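Local structure of putative transcriptional regulator (Streptomyces coelicolor A3, 2PQQ) at residues Val6-Pro11 with Leu16-Ser21; Pro11-Leu16 with Ala22-Ser27; Phe40-Pro45 with His60-Asp65. The protein probably regulates transcription as a DNA- and cAMP-binding factor of the CRP family, this chain being its N-terminal part with the predicted cyclic nucleotide-binding domain. One frame throughout, in Å; residues are numbered along the deposited sequence.

Interaction 1 of 3, residues Val6-Pro11 with Leu16-Ser21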
loop_
_atom_site.group_PDB
_atom_site.type_symbol
_atom_site.label_atom_id
_atom_site.label_comp_id
_atom_site.label_asym_id
_atom_site.label_seq_id
_atom_site.Cartn_x
_atom_site.Cartn_y
_atom_site.Cartn_z
ATOM N N VAL A 6 -11.959 15.152 -22.475
ATOM C CA VAL A 6 -11.137 15.719 -21.383
ATOM C C VAL A 6 -11.588 15.273 -19.998
ATOM O O VAL A 6 -10.767 15.189 -19.069
ATOM C CB VAL A 6 -11.019 17.272 -21.461
ATOM C CG1 VAL A 6 -12.291 17.965 -20.980
ATOM C CG2 VAL A 6 -9.758 17.789 -20.694
ATOM N N LEU A 7 -12.886 14.981 -19.848
ATOM C CA LEU A 7 -13.413 14.619 -18.541
ATOM C C LEU A 7 -13.266 13.135 -18.241
ATOM O O LEU A 7 -13.509 12.709 -17.119
ATOM C CB LEU A 7 -14.875 15.050 -18.395
ATOM C CG LEU A 7 -15.177 16.540 -18.589
ATOM C CD1 LEU A 7 -16.681 16.780 -18.441
ATOM C CD2 LEU A 7 -14.364 17.434 -17.619
ATOM N N ARG A 8 -12.856 12.354 -19.232
ATOM C CA ARG A 8 -12.841 10.904 -19.080
ATOM C C ARG A 8 -11.448 10.270 -18.989
ATOM O O ARG A 8 -11.334 9.050 -18.836
ATOM C CB ARG A 8 -13.644 10.268 -20.207
ATOM C CG ARG A 8 -15.146 10.578 -20.113
ATOM C CD ARG A 8 -15.917 9.651 -21.070
ATOM N NE ARG A 8 -15.514 9.796 -22.467
ATOM C CZ ARG A 8 -16.085 10.628 -23.334
ATOM N NH1 ARG A 8 -17.072 11.431 -22.939
ATOM N NH2 ARG A 8 -15.649 10.671 -24.587
ATOM N N ARG A 9 -10.402 11.088 -19.068
ATOM C CA ARG A 9 -9.020 10.591 -18.975
ATOM C C ARG A 9 -8.549 10.463 -17.523
ATOM O O ARG A 9 -7.545 11.053 -17.103
ATOM C CB ARG A 9 -8.075 11.430 -19.841
ATOM C CG ARG A 9 -8.393 11.346 -21.336
ATOM C CD ARG A 9 -8.275 9.892 -21.852
ATOM N NE ARG A 9 -8.407 9.773 -23.306
ATOM C CZ ARG A 9 -8.018 8.710 -24.016
ATOM N NH1 ARG A 9 -7.462 7.660 -23.412
ATOM N NH2 ARG A 9 -8.173 8.691 -25.338
ATOM N N ASN A 10 -9.287 9.663 -16.764
ATOM C CA ASN A 10 -9.068 9.518 -15.334
ATOM C C ASN A 10 -9.864 8.310 -14.819
ATOM O O ASN A 10 -10.873 7.934 -15.421
ATOM C CB ASN A 10 -9.488 10.800 -14.618
ATOM C CG ASN A 10 -11.002 11.027 -14.651
ATOM O OD1 ASN A 10 -11.731 10.462 -13.839
ATOM N ND2 ASN A 10 -11.471 11.896 -15.559
ATOM N N PRO A 11 -9.417 7.697 -13.712
ATOM C CA PRO A 11 -10.007 6.483 -13.141
ATOM C C PRO A 11 -11.416 6.649 -12.540
ATOM O O PRO A 11 -12.035 5.655 -12.148
ATOM C CB PRO A 11 -9.023 6.121 -12.014
ATOM C CG PRO A 11 -7.745 6.841 -12.378
ATOM C CD PRO A 11 -8.245 8.130 -12.938
ATOM N N LEU A 16 -17.962 6.551 -18.065
ATOM C CA LEU A 16 -19.189 7.303 -18.310
ATOM C C LEU A 16 -19.482 7.294 -19.789
ATOM O O LEU A 16 -18.546 7.424 -20.618
ATOM C CB LEU A 16 -19.052 8.750 -17.809
ATOM C CG LEU A 16 -19.013 9.098 -16.305
ATOM C CD1 LEU A 16 -19.265 10.587 -16.152
ATOM C CD2 LEU A 16 -20.028 8.299 -15.443
ATOM N N ASP A 17 -20.762 7.109 -20.127
ATOM C CA ASP A 17 -21.205 7.248 -21.518
ATOM C C ASP A 17 -21.268 8.730 -21.921
ATOM O O ASP A 17 -21.014 9.615 -21.087
ATOM C CB ASP A 17 -22.522 6.481 -21.812
ATOM C CG ASP A 17 -23.725 6.995 -21.016
ATOM O OD1 ASP A 17 -23.741 8.176 -20.592
ATOM O OD2 ASP A 17 -24.681 6.195 -20.829
ATOM N N ASP A 18 -21.581 8.991 -23.190
ATOM C CA ASP A 18 -21.634 10.358 -23.712
ATOM C C ASP A 18 -22.703 11.203 -23.004
ATOM O O ASP A 18 -22.478 12.390 -22.724
ATOM C CB ASP A 18 -21.850 10.359 -25.232
ATOM C CG ASP A 18 -20.628 9.854 -26.015
ATOM O OD1 ASP A 18 -19.566 9.572 -25.400
ATOM O OD2 ASP A 18 -20.726 9.751 -27.259
ATOM N N GLU A 19 -23.852 10.599 -22.692
ATOM C CA GLU A 19 -24.921 11.345 -22.026
ATOM C C GLU A 19 -24.513 11.706 -20.604
ATOM O O GLU A 19 -24.716 12.840 -20.181
ATOM C CB GLU A 19 -26.286 10.618 -22.047
ATOM C CG GLU A 19 -27.175 10.965 -20.815
ATOM C CD GLU A 19 -28.693 10.923 -21.039
ATOM O OE1 GLU A 19 -29.389 10.307 -20.187
ATOM O OE2 GLU A 19 -29.208 11.518 -22.029
ATOM N N GLN A 20 -23.940 10.751 -19.869
ATOM C CA GLN A 20 -23.517 11.001 -18.492
ATOM C C GLN A 20 -22.403 12.048 -18.459
ATOM O O GLN A 20 -22.389 12.909 -17.583
ATOM C CB GLN A 20 -23.096 9.711 -17.785
ATOM C CG GLN A 20 -24.230 8.686 -17.602
ATOM C CD GLN A 20 -23.721 7.268 -17.419
ATOM O OE1 GLN A 20 -22.604 6.911 -17.846
ATOM N NE2 GLN A 20 -24.542 6.441 -16.789
ATOM N N SER A 21 -21.496 11.980 -19.424
ATOM C CA SER A 21 -20.417 12.961 -19.569
ATOM C C SER A 21 -20.982 14.368 -19.851
ATOM O O SER A 21 -20.431 15.363 -19.380
ATOM C CB SER A 21 -19.483 12.555 -20.708
ATOM O OG SER A 21 -18.888 11.285 -20.470
#

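Interaction 2 of 3, residues Pro11-Leu16 with Ala22-Ser27. With FMT (formic acid), chain E.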
loop_
_atom_site.group_PDB
_atom_site.type_symbol
_atom_site.label_atom_id
_atom_site.label_comp_id
_atom_site.label_asym_id
_atom_site.label_seq_id
_atom_site.Cartn_x
_atom_site.Cartn_y
_atom_site.Cartn_z
ATOM N N PRO A 11 -9.417 7.697 -13.712
ATOM C CA PRO A 11 -10.007 6.483 -13.141
ATOM C C PRO A 11 -11.416 6.649 -12.540
ATOM O O PRO A 11 -12.035 5.655 -12.148
ATOM C CB PRO A 11 -9.023 6.121 -12.014
ATOM C CG PRO A 11 -7.745 6.841 -12.378
ATOM C CD PRO A 11 -8.245 8.130 -12.938
ATOM N N LEU A 12 -11.919 7.869 -12.448
ATOM C CA LEU A 12 -13.242 8.052 -11.857
ATOM C C LEU A 12 -14.334 8.058 -12.910
ATOM O O LEU A 12 -15.350 7.361 -12.753
ATOM C CB LEU A 12 -13.334 9.345 -11.032
ATOM C CG LEU A 12 -14.685 9.582 -10.343
ATOM C CD1 LEU A 12 -15.150 8.364 -9.498
ATOM C CD2 LEU A 12 -14.665 10.884 -9.468
ATOM N N PHE A 13 -14.125 8.855 -13.968
ATOM C CA PHE A 13 -15.175 9.104 -14.974
ATOM C C PHE A 13 -14.925 8.369 -16.289
ATOM O O PHE A 13 -15.626 8.609 -17.275
ATOM C CB PHE A 13 -15.301 10.597 -15.262
ATOM C CG PHE A 13 -15.672 11.426 -14.071
ATOM C CD1 PHE A 13 -16.768 11.089 -13.267
ATOM C CD2 PHE A 13 -14.948 12.577 -13.772
ATOM C CE1 PHE A 13 -17.125 11.895 -12.181
ATOM C CE2 PHE A 13 -15.303 13.381 -12.708
ATOM C CZ PHE A 13 -16.381 13.046 -11.895
ATOM N N ALA A 14 -13.927 7.481 -16.299
ATOM C CA ALA A 14 -13.499 6.817 -17.529
ATOM C C ALA A 14 -14.620 6.040 -18.213
ATOM O O ALA A 14 -14.664 5.976 -19.441
ATOM C CB ALA A 14 -12.278 5.900 -17.278
ATOM N N ALA A 15 -15.534 5.464 -17.429
ATOM C CA ALA A 15 -16.552 4.569 -18.002
ATOM C C ALA A 15 -17.874 5.257 -18.340
ATOM O O ALA A 15 -18.794 4.620 -18.858
ATOM C CB ALA A 15 -16.796 3.367 -17.093
ATOM N N LEU A 16 -17.962 6.551 -18.065
ATOM C CA LEU A 16 -19.189 7.303 -18.310
ATOM C C LEU A 16 -19.482 7.294 -19.789
ATOM O O LEU A 16 -18.546 7.424 -20.618
ATOM C CB LEU A 16 -19.052 8.750 -17.809
ATOM C CG LEU A 16 -19.013 9.098 -16.305
ATOM C CD1 LEU A 16 -19.265 10.587 -16.152
ATOM C CD2 LEU A 16 -20.028 8.299 -15.443
ATOM N N ALA A 22 -22.054 14.444 -20.646
ATOM C CA ALA A 22 -22.731 15.718 -20.883
ATOM C C ALA A 22 -23.330 16.304 -19.580
ATOM O O ALA A 22 -23.197 17.511 -19.315
ATOM C CB ALA A 22 -23.793 15.557 -21.980
ATOM N N GLU A 23 -23.944 15.449 -18.759
ATOM C CA GLU A 23 -24.550 15.865 -17.490
ATOM C C GLU A 23 -23.491 16.380 -16.515
ATOM O O GLU A 23 -23.672 17.420 -15.892
ATOM C CB GLU A 23 -25.300 14.709 -16.825
ATOM C CG GLU A 23 -26.444 14.110 -17.656
ATOM C CD GLU A 23 -26.939 12.768 -17.087
ATOM O OE1 GLU A 23 -26.173 12.091 -16.369
ATOM O OE2 GLU A 23 -28.098 12.402 -17.350
ATOM N N LEU A 24 -22.416 15.609 -16.385
ATOM C CA LEU A 24 -21.200 15.990 -15.658
ATOM C C LEU A 24 -20.719 17.375 -16.076
ATOM O O LEU A 24 -20.514 18.241 -15.221
ATOM C CB LEU A 24 -20.102 14.959 -15.907
ATOM C CG LEU A 24 -18.733 15.245 -15.272
ATOM C CD1 LEU A 24 -18.791 15.533 -13.707
ATOM C CD2 LEU A 24 -17.784 14.093 -15.629
ATOM N N ARG A 25 -20.541 17.579 -17.378
ATOM C CA ARG A 25 -20.072 18.863 -17.906
ATOM C C ARG A 25 -21.005 20.019 -17.575
ATOM O O ARG A 25 -20.544 21.068 -17.126
ATOM C CB ARG A 25 -19.827 18.795 -19.420
ATOM C CG ARG A 25 -19.390 20.112 -20.046
ATOM C CD ARG A 25 -18.154 20.663 -19.363
ATOM N NE ARG A 25 -17.759 21.985 -19.859
ATOM C CZ ARG A 25 -18.041 23.131 -19.256
ATOM N NH1 ARG A 25 -18.759 23.143 -18.133
ATOM N NH2 ARG A 25 -17.607 24.268 -19.775
ATOM N N ALA A 26 -22.315 19.824 -17.759
ATOM C CA ALA A 26 -23.289 20.886 -17.453
ATOM C C ALA A 26 -23.290 21.216 -15.952
ATOM O O ALA A 26 -23.558 22.351 -15.554
ATOM C CB ALA A 26 -24.678 20.480 -17.894
ATOM N N SER A 27 -22.971 20.212 -15.139
ATOM C CA SER A 27 -22.975 20.366 -13.669
ATOM C C SER A 27 -21.781 21.117 -13.133
ATOM O O SER A 27 -21.822 21.624 -12.012
ATOM C CB SER A 27 -23.046 18.998 -13.015
ATOM O OG SER A 27 -24.332 18.467 -13.237
HETATM C C FMT E . -15.954 21.119 -22.456
HETATM O O1 FMT E . -15.712 22.204 -21.916
HETATM O O2 FMT E . -17.091 20.658 -22.583
#

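Interaction 3 of 3, residues Phe40-Pro45 with His60-Asp65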
loop_
_atom_site.group_PDB
_atom_site.type_symbol
_atom_site.label_atom_id
_atom_site.label_comp_id
_atom_site.label_asym_id
_atom_site.label_seq_id
_atom_site.Cartn_x
_atom_site.Cartn_y
_atom_site.Cartn_z
ATOM N N PHE A 40 -6.197 26.441 -3.908
ATOM C CA PHE A 40 -6.606 26.319 -2.527
ATOM C C PHE A 40 -5.364 26.225 -1.673
ATOM O O PHE A 40 -4.277 25.971 -2.184
ATOM C CB PHE A 40 -7.562 25.113 -2.289
ATOM C CG PHE A 40 -7.063 23.795 -2.876
ATOM C CD1 PHE A 40 -7.678 23.245 -4.000
ATOM C CD2 PHE A 40 -5.986 23.117 -2.305
ATOM C CE1 PHE A 40 -7.241 22.022 -4.531
ATOM C CE2 PHE A 40 -5.538 21.916 -2.828
ATOM C CZ PHE A 40 -6.149 21.371 -3.956
ATOM N N HIS A 41 -5.522 26.463 -0.375
ATOM C CA HIS A 41 -4.407 26.387 0.559
ATOM C C HIS A 41 -4.475 25.100 1.336
ATOM O O HIS A 41 -5.559 24.675 1.710
ATOM C CB HIS A 41 -4.469 27.547 1.555
ATOM C CG HIS A 41 -4.061 28.863 0.974
ATOM N ND1 HIS A 41 -4.968 29.760 0.453
ATOM C CD2 HIS A 41 -2.840 29.423 0.808
ATOM C CE1 HIS A 41 -4.329 30.830 0.017
ATOM N NE2 HIS A 41 -3.033 30.647 0.210
ATOM N N GLU A 42 -3.329 24.498 1.629
ATOM C CA GLU A 42 -3.310 23.347 2.534
ATOM C C GLU A 42 -4.015 23.690 3.855
ATOM O O GLU A 42 -3.798 24.772 4.429
ATOM C CB GLU A 42 -1.871 22.897 2.778
ATOM C CG GLU A 42 -1.722 21.666 3.646
ATOM C CD GLU A 42 -0.283 21.375 4.003
ATOM O OE1 GLU A 42 0.652 22.031 3.458
ATOM O OE2 GLU A 42 -0.087 20.491 4.852
ATOM N N GLY A 43 -4.877 22.785 4.313
ATOM C CA GLY A 43 -5.700 23.033 5.498
ATOM C C GLY A 43 -7.099 23.599 5.249
ATOM O O GLY A 43 -7.975 23.469 6.112
ATOM N N ASP A 44 -7.299 24.237 4.093
ATOM C CA ASP A 44 -8.606 24.742 3.667
ATOM C C ASP A 44 -9.660 23.634 3.648
ATOM O O ASP A 44 -9.356 22.493 3.281
ATOM C CB ASP A 44 -8.526 25.288 2.236
ATOM C CG ASP A 44 -7.976 26.711 2.151
ATOM O OD1 ASP A 44 -7.694 27.340 3.198
ATOM O OD2 ASP A 44 -7.848 27.188 0.994
ATOM N N PRO A 45 -10.909 23.962 4.027
ATOM C CA PRO A 45 -11.973 22.985 3.767
ATOM C C PRO A 45 -11.996 22.663 2.282
ATOM O O PRO A 45 -11.837 23.577 1.473
ATOM C CB PRO A 45 -13.244 23.734 4.186
ATOM C CG PRO A 45 -12.742 24.744 5.269
ATOM C CD PRO A 45 -11.400 25.176 4.720
ATOM N N HIS A 60 1.799 21.472 -3.536
ATOM C CA HIS A 60 2.899 21.477 -2.541
ATOM C C HIS A 60 2.413 21.501 -1.075
ATOM O O HIS A 60 1.295 21.934 -0.778
ATOM C CB HIS A 60 3.913 22.603 -2.808
ATOM C CG HIS A 60 3.290 23.952 -2.978
ATOM N ND1 HIS A 60 3.171 24.855 -1.944
ATOM C CD2 HIS A 60 2.716 24.538 -4.057
ATOM C CE1 HIS A 60 2.569 25.946 -2.380
ATOM N NE2 HIS A 60 2.269 25.774 -3.655
ATOM N N ARG A 61 3.293 21.060 -0.172
ATOM C CA ARG A 61 2.969 20.831 1.235
ATOM C C ARG A 61 4.096 21.397 2.113
ATOM O O ARG A 61 5.274 21.354 1.732
ATOM C CB ARG A 61 2.778 19.325 1.458
ATOM C CG ARG A 61 2.319 18.896 2.850
ATOM C CD ARG A 61 1.911 17.414 2.862
ATOM N NE ARG A 61 0.811 17.137 1.935
ATOM C CZ ARG A 61 0.623 15.984 1.294
ATOM N NH1 ARG A 61 1.466 14.974 1.464
ATOM N NH2 ARG A 61 -0.404 15.847 0.464
ATOM N N THR A 62 3.736 21.949 3.271
ATOM C CA THR A 62 4.699 22.645 4.109
ATOM C C THR A 62 5.552 21.658 4.897
ATOM O O THR A 62 5.026 20.837 5.650
ATOM C CB THR A 62 4.019 23.640 5.069
ATOM O OG1 THR A 62 3.106 24.464 4.335
ATOM C CG2 THR A 62 5.065 24.528 5.773
ATOM N N SER A 63 6.870 21.760 4.716
ATOM C CA SER A 63 7.841 20.881 5.371
ATOM C C SER A 63 7.921 21.125 6.877
ATOM O O SER A 63 7.663 22.246 7.331
ATOM C CB SER A 63 9.228 21.078 4.747
ATOM O OG SER A 63 9.241 20.619 3.408
ATOM N N PRO A 64 8.275 20.076 7.658
ATOM C CA PRO A 64 8.644 20.212 9.076
ATOM C C PRO A 64 9.649 21.333 9.352
ATOM O O PRO A 64 9.867 21.691 10.510
ATOM C CB PRO A 64 9.269 18.854 9.398
ATOM C CG PRO A 64 8.517 17.908 8.521
ATOM C CD PRO A 64 8.289 18.659 7.234
ATOM N N ASP A 65 10.241 21.880 8.294
ATOM C CA ASP A 65 11.233 22.946 8.406
ATOM C C ASP A 65 10.744 24.291 7.844
ATOM O O ASP A 65 11.504 25.262 7.790
ATOM C CB ASP A 65 12.563 22.516 7.762
ATOM C CG ASP A 65 12.368 21.605 6.551
ATOM O OD1 ASP A 65 12.701 22.037 5.421
ATOM O OD2 ASP A 65 11.873 20.462 6.735
#

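Interaction 1 of 3, residues Val6-Pro11 with Leu16-Ser21
Arg-8 reaches from the N-terminal loop to Ser-21 and Asp-18 in a polar contact, its serine buried and its charged groups nearer the surface, that ties this loop to the first turn of helix 18-27. The hydrogen bond between the segments runs from Arg-8 NH1 to Ser-21 OG, 3.1 Å long with an N-H...O angle of 153°, and the hydroxyl oxygen lies near the guanidinium plane, at its edge. Arg-8 CD passes Leu-16 O at 3.5 Å, and the bend at chi3 (-60°) beyond it turns the guanidinium toward Ser-21. Asp-18 adds charge without a directed bond: its OD1 sits over one guanidinium face, 4.0 Å from Arg-8 NH1, a long salt bridge in which no N-H points at the oxygen. The stronger partner of Arg-8 lies outside, where NH2 is hydrogen-bonded to Gly-1 O. Ser-21 OG in turn donates to Asp-17 O (2.8 Å), from above the carbonyl plane, while that oxygen also takes the helical bond from Ser-21 N. Asp-17 N-caps the helix and forms a capping box with Gln-20: Gln-20 N gives to Asp-17 OD1 (2.7 Å), and Asp-17 N to Gln-20 OE1 (2.9 Å). The serine hydroxyl thus relays between arginine and capped turn, and the guanidinium probably finds a favourable field beside Asp-18.

Interaction 2 of 3, residues Pro11-Leu16 with Ala22-Ser27
A small hydrophobic core forms where the loop before helix 18-27 folds back over the helix, with Leu-24 pressed against Phe-13 and Leu-16. The evidence for a CH-pi contact is direct: Leu-24 CD2 lies 3.7 Å from the Phe-13 ring centroid and 10° off the ring normal, over the middle of the face. The second methyl, Leu-24 CD1, reaches the rim at Phe-13 CZ, 3.9 Å away. A chi1 of 177°, trans to the backbone N, carries Leu-24 CG toward the loop, and chi2 then lays CD2 over the ring and CD1 near CZ. Leu-12 CG meets the opposite face of Phe-13, 3.8 Å above the plane and offset toward the rim, which makes the ring the middle layer between two leucines. Leu-16 joins from the loop side, its CD1 3.8 Å from Leu-24 CD2, the two side chains crossing at about a right angle. A type I turn from Phe-13 to Leu-16, closed by Leu-16 N to Phe-13 O, brings both residues to the same leucine. With an alanine here instead of Phe-13, Leu-12 and Leu-24 would probably lose the ring that separates them, leaving a gap and the CD2 methyl without its aromatic face. On the same helix Arg-25 NE donates to O1 of a formate, probably from the crystallisation liquor, at 2.9 Å and 159°. Leu-125 of helix 120-139 touches Phe-13, Trp-114 of helix 111-117 touches Leu-16 and Leu-24, and Leu-106 of strand 101-107 also touches Leu-24. The arrangement is consistent with the N-terminal helical part packed against the beta-roll in CRP-type cyclic nucleotide-binding domains.

Interaction 3 of 3, residues Phe40-Pro45 with His60-Asp65
Glu-42 meets the end of strand 57-62 through its carboxylate, and the main bond is made to backbone: Thr-62 N donates to Glu-42 OE1 at 3.1 Å and an N-H...O angle of 158°; Glu-42 OE1 accepts through its syn lone pair. The same oxygen lies 3.4 Å from Arg-61 CA, while OE2 rests 3.5 Å from Arg-61 CG, placing the carboxylate alongside the aliphatic start of the arginine. The two side chains cross at about a right angle, with carboxylate and guanidinium planes 70° apart. Between Glu-42 OE2 and Arg-61 NE the separation is 4.5 Å, beyond a salt bridge; NE is instead hydrogen-bonded to the carbonyl of Thr-92. Glu-42 spans the distance as an extended chain, CG anti to the backbone N (chi1 -177°). Behind it, a type II turn from His-41 to Asp-44 fixes its root: Asp-44 N bonds to His-41 O at 3.0 Å, and His-41 N to Asp-44 OD2 at 2.8 Å. Gly-43 takes the positive phi of this turn, and Glu-42 N is held by Thr-94 OG1. On the strand side, Thr-62 OG1 and His-60 ND1 both bond to the Glu-68 carboxylate. Within the cyclic nucleotide-binding domain, the contact therefore joins the turn after strand 38-40 to the end of strand 57-62 by one directed backbone bond, and any attraction between Glu-42 and Arg-61 is likely to be a diffuse electrostatic addition.

How the interactions relate
Interactions 1 and 2 are buried neighbours with centres about 4 Å apart; they share Pro-11 and Leu-16 and both fasten the N-terminal loop to helix 18-27. They divide the work chemically: interaction 1 uses a guanidinium with a hydroxyl and, more loosely, a carboxylate in the first helical turn, interaction 2 only apolar side chains one turn further on. The two also touch directly, as where Leu-7 O approaches Phe-13 CB at 3.3 Å. Interaction 3 lies on the opposite side of the chain's centre, about 30 Å from interaction 1 between centres. A surface contact within the beta part, it relies on a carboxylate gripping backbone, with no apolar core comparable to interaction 2.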